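Flavin reductase (Uncultured bacterium, PDB 5CHO) reduces flavin as the reductase component of a two-component tryptophan halogenase system, probably supplying reduced FAD to its halogenase partner. Local coordinates at the interface of chains A and B. Sequence-based numbering; all coordinates share one arbitrary frame. Chains: chain A/B, Flavin reductase.

Contact 1: the interface of chains A and B. Residues chain A 70-71, 74-76, 147, 167, 170; chain B 31, 37, 41.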
# COMPACT_ATOMS: atom_id res chain seq x y z
N SER A 70 -10.82 -3.84 -2.67
CA SER A 70 -12.13 -4.48 -2.57
C SER A 70 -12.21 -5.72 -3.44
O SER A 70 -11.52 -5.82 -4.46
CB SER A 70 -13.23 -3.49 -2.95
OG SER A 70 -14.46 -4.14 -3.16
N LEU A 71 -13.04 -6.67 -3.03
CA LEU A 71 -13.23 -7.91 -3.78
C LEU A 71 -14.54 -7.91 -4.54
O LEU A 71 -14.63 -8.48 -5.62
CB LEU A 71 -13.20 -9.12 -2.84
CG LEU A 71 -11.82 -9.54 -2.34
CD1 LEU A 71 -11.91 -10.58 -1.23
CD2 LEU A 71 -11.03 -10.05 -3.53
N PRO A 74 -14.37 -5.93 -7.57
CA PRO A 74 -12.90 -6.01 -7.55
C PRO A 74 -12.25 -4.66 -7.85
O PRO A 74 -12.29 -4.19 -8.99
CB PRO A 74 -12.60 -7.03 -8.66
CG PRO A 74 -13.73 -6.88 -9.61
CD PRO A 74 -14.94 -6.55 -8.78
N LEU A 75 -11.67 -4.05 -6.82
CA LEU A 75 -11.08 -2.72 -6.93
C LEU A 75 -9.64 -2.69 -6.43
O LEU A 75 -9.27 -3.44 -5.53
CB LEU A 75 -11.90 -1.71 -6.14
CG LEU A 75 -13.36 -1.41 -6.48
CD1 LEU A 75 -13.95 -0.36 -5.56
CD2 LEU A 75 -13.51 -0.99 -7.93
N ILE A 76 -8.82 -1.82 -7.03
CA ILE A 76 -7.50 -1.50 -6.51
C ILE A 76 -7.32 0.01 -6.52
O ILE A 76 -8.15 0.72 -7.08
CB ILE A 76 -6.36 -2.17 -7.32
CG1 ILE A 76 -6.37 -1.72 -8.78
CG2 ILE A 76 -6.49 -3.68 -7.24
CD1 ILE A 76 -5.46 -0.54 -9.08
N PHE A 147 -2.40 -6.67 -13.93
CA PHE A 147 -3.77 -6.20 -13.76
C PHE A 147 -4.11 -5.22 -14.88
O PHE A 147 -3.26 -4.44 -15.30
CB PHE A 147 -3.99 -5.48 -12.42
CG PHE A 147 -3.63 -6.30 -11.21
CD1 PHE A 147 -4.59 -7.07 -10.56
CD2 PHE A 147 -2.34 -6.29 -10.71
CE1 PHE A 147 -4.26 -7.81 -9.44
CE2 PHE A 147 -2.01 -7.02 -9.59
CZ PHE A 147 -2.97 -7.79 -8.96
N LEU A 167 -11.12 -3.75 -11.63
CA LEU A 167 -10.37 -4.72 -12.41
C LEU A 167 -11.18 -5.23 -13.60
O LEU A 167 -12.36 -5.56 -13.46
CB LEU A 167 -9.95 -5.90 -11.52
CG LEU A 167 -8.99 -5.53 -10.38
CD1 LEU A 167 -8.55 -6.74 -9.57
CD2 LEU A 167 -7.78 -4.80 -10.93
N ALA A 170 -7.02 -9.80 -14.30
CA ALA A 170 -6.00 -9.99 -13.29
C ALA A 170 -5.44 -11.38 -13.51
O ALA A 170 -6.17 -12.31 -13.86
CB ALA A 170 -6.57 -9.84 -11.89
N LEU B 31 -12.21 -13.77 -11.63
CA LEU B 31 -12.31 -12.45 -11.01
C LEU B 31 -13.40 -12.38 -9.95
O LEU B 31 -13.37 -11.51 -9.08
CB LEU B 31 -12.57 -11.40 -12.09
CG LEU B 31 -11.43 -11.11 -13.07
CD1 LEU B 31 -11.87 -10.09 -14.10
CD2 LEU B 31 -10.20 -10.62 -12.33
N LEU B 37 -8.47 -14.38 -6.53
CA LEU B 37 -8.11 -12.96 -6.64
C LEU B 37 -7.25 -12.53 -5.46
O LEU B 37 -6.33 -11.73 -5.63
CB LEU B 37 -9.38 -12.11 -6.72
CG LEU B 37 -9.26 -10.60 -7.00
CD1 LEU B 37 -8.41 -10.27 -8.22
CD2 LEU B 37 -10.67 -10.05 -7.18
N PHE B 41 -3.54 -10.72 -5.73
CA PHE B 41 -3.21 -9.63 -4.83
C PHE B 41 -2.00 -9.92 -3.95
O PHE B 41 -1.23 -9.01 -3.65
CB PHE B 41 -4.39 -9.31 -3.91
CG PHE B 41 -5.54 -8.58 -4.57
CD1 PHE B 41 -5.39 -7.94 -5.79
CD2 PHE B 41 -6.77 -8.55 -3.95
CE1 PHE B 41 -6.46 -7.27 -6.37
CE2 PHE B 41 -7.84 -7.89 -4.52
CZ PHE B 41 -7.69 -7.25 -5.73
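B:Leu37 and B:Phe41, one helical turn apart on helix 34-41 of chain B, press into an apolar groove that chain A builds from strands 67-71, 74-81, 145-157, 160-167 and 169-172. Together they form the tight part of the patch. With CG anti to the backbone N (chi1 -173°), the methyls of B:Leu37 spread over different strands: CD2 meets A:Leu71 CD2 at 3.7 Å and also touches A:Pro74 CB, while CD1 faces A:Leu167 CD1 at 3.8 Å. A:Leu71 and B:Leu37 run antiparallel past each other, whereas A:Leu167 lies askew to B:Leu37 and points its tip at B:Phe41.

B:Phe41 hides 62 Å² of its surface against chain A. B:Leu37 CG sits 3.8 Å above one face of the ring, toward the rim, and backs it from within its own chain. A:Ile76, though it loses just 5 Å², brings CG2 from the opposite side of the ring plane, 3.7 Å from B:Phe41 CE1. A:Phe147 meets the same rim through its CE1 atom. The two phenylalanine side chains cross nearly perpendicularly, yet their ring planes are only about 29° apart, so the contact is rim to rim and not a face stack.

Packing thins beyond the ring tip. A:Ser70 and A:Leu75 present backbone carbonyls there and lose only 9 and 2 Å² to the partner. The grip on this patch is apolar throughout, since polar atoms of the two chains stay too far apart to bond here. At the other margin, B:Leu31, the first ordered residue of chain B, makes a substantial contact of 41 Å². A:Ala170 joins it to the B:Leu37 packing, its CB lying 4.1 Å from B:Leu37 CD1 and 3.7 Å from the B:Leu31 CD2 methyl.

Contact 2: the interface of chains A and B. Residues chain A 45-47, 178, 180, 189; chain B 45, 180, 182, 189.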
# COMPACT_ATOMS: atom_id res chain seq x y z
N ALA A 45 7.57 -1.41 4.40
CA ALA A 45 8.02 -2.07 3.19
C ALA A 45 6.89 -2.19 2.18
O ALA A 45 5.72 -2.28 2.55
CB ALA A 45 8.59 -3.44 3.51
N THR A 46 7.25 -2.21 0.90
CA THR A 46 6.28 -2.37 -0.18
C THR A 46 6.90 -3.19 -1.29
O THR A 46 8.12 -3.28 -1.40
CB THR A 46 5.85 -1.03 -0.80
OG1 THR A 46 6.94 -0.49 -1.55
CG2 THR A 46 5.41 -0.03 0.25
N GLY A 47 6.05 -3.78 -2.12
CA GLY A 47 6.48 -4.28 -3.41
C GLY A 47 6.63 -3.09 -4.34
O GLY A 47 6.57 -1.94 -3.90
N ALA A 178 10.87 -11.36 -5.30
CA ALA A 178 10.08 -10.15 -5.48
C ALA A 178 10.91 -8.90 -5.22
O ALA A 178 11.81 -8.89 -4.38
CB ALA A 178 8.88 -10.18 -4.55
N VAL A 180 11.30 -5.42 -3.61
CA VAL A 180 10.76 -4.76 -2.44
C VAL A 180 11.48 -3.44 -2.22
O VAL A 180 12.69 -3.34 -2.42
CB VAL A 180 10.88 -5.68 -1.21
CG1 VAL A 180 10.68 -4.91 0.09
CG2 VAL A 180 9.88 -6.82 -1.33
N LEU A 189 13.20 -10.06 -2.23
CA LEU A 189 12.50 -10.91 -1.27
C LEU A 189 12.40 -12.31 -1.86
O LEU A 189 11.73 -12.50 -2.87
CB LEU A 189 11.10 -10.36 -0.97
CG LEU A 189 10.31 -11.19 0.04
CD1 LEU A 189 10.79 -10.93 1.47
CD2 LEU A 189 8.81 -10.94 -0.09
N ALA B 45 4.03 -7.56 -2.26
CA ALA B 45 4.52 -7.58 -0.88
C ALA B 45 4.15 -6.31 -0.12
O ALA B 45 4.00 -5.23 -0.70
CB ALA B 45 6.03 -7.77 -0.87
N VAL B 180 7.02 -8.65 6.98
CA VAL B 180 6.52 -8.55 5.63
C VAL B 180 5.49 -9.64 5.35
O VAL B 180 5.64 -10.77 5.82
CB VAL B 180 7.67 -8.64 4.61
CG1 VAL B 180 7.13 -8.91 3.21
CG2 VAL B 180 8.47 -7.35 4.64
N HIS B 182 3.74 -11.53 2.24
CA HIS B 182 3.81 -11.79 0.80
C HIS B 182 3.44 -13.23 0.48
O HIS B 182 3.85 -14.16 1.18
CB HIS B 182 5.22 -11.50 0.26
CG HIS B 182 5.36 -11.74 -1.21
ND1 HIS B 182 6.08 -12.79 -1.72
CD2 HIS B 182 4.85 -11.07 -2.27
CE1 HIS B 182 6.02 -12.76 -3.04
NE2 HIS B 182 5.28 -11.73 -3.40
N LEU B 189 12.11 -9.32 6.79
CA LEU B 189 12.97 -8.59 5.86
C LEU B 189 14.16 -8.01 6.61
O LEU B 189 14.00 -7.14 7.46
CB LEU B 189 12.20 -7.47 5.16
CG LEU B 189 13.04 -6.62 4.20
CD1 LEU B 189 13.38 -7.37 2.93
CD2 LEU B 189 12.31 -5.33 3.85
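A:Leu189 and B:His182 lie alongside each other, pointing opposite ways, and form one flank of a contact made by strands 178-182 and 185-189 of the two chains together with the stretch around residues 45-47. The A:Leu189 CD2 methyl stands 3.7 Å from B:His182 CB and equally near the ring atoms CG and ND1. It is raised above the imidazole plane and lies beyond the CG-ND1 rim. A:Ala178 CB is on the same side of the plane at the opposite, CE1-NE2 rim, 4.1 Å from B:His182 NE2. B:His182 has CG anti to its backbone N (chi1 -180°), which places the ring beside A:Leu189. An alanine here would probably leave the A:Leu189 methyl and A:Ala178 without the imidazole ring whose two rims they pack against, opening a gap at this flank.

The middle is organised by the valines and alanines in a nearly symmetric exchange. A:Val180 CG2 meets B:Ala45 CB at 4.0 Å, and B:Val180 CG2 meets A:Ala45 CB at 4.1 Å. The other branch of A:Val180, CG1, is directed tip to tip at B:Leu189, 4.1 Å from its CD2 methyl. These distances describe light packing of small methyl groups, consistent with a seam where backbones also come close.

One such approach is polar: the A:Gly47 amide N donates to the B:Ala45 carbonyl O at 2.9 Å. The bond is bent, 135° at the hydrogen, and the donor stands 47° out of the carbonyl plane, away from a lone-pair direction. Within strand 46-47 the A:Thr46 hydroxyl probably helps hold the A:Gly47 peptide, OG1 donating to the A:Gly47 carbonyl O at 2.8 Å, in the carbonyl plane and on a lone pair.

Contact 1 and contact 2 have C-alpha centres about 19 Å apart and share no residue. On chain B, helix 34-41, used in contact 1, is followed within a few residues by B:Ala45 of contact 2, so one short stretch of backbone serves both. The two patches therefore tie the same segment to chain A at separate places, which probably limits how far the subunits can shift against each other. Because the interface is two-fold symmetric, each patch recurs with the chains exchanged, and each subunit gives and receives a helix. This reciprocal arrangement suggests a genuine homodimer, although the structure alone does not show its state in solution.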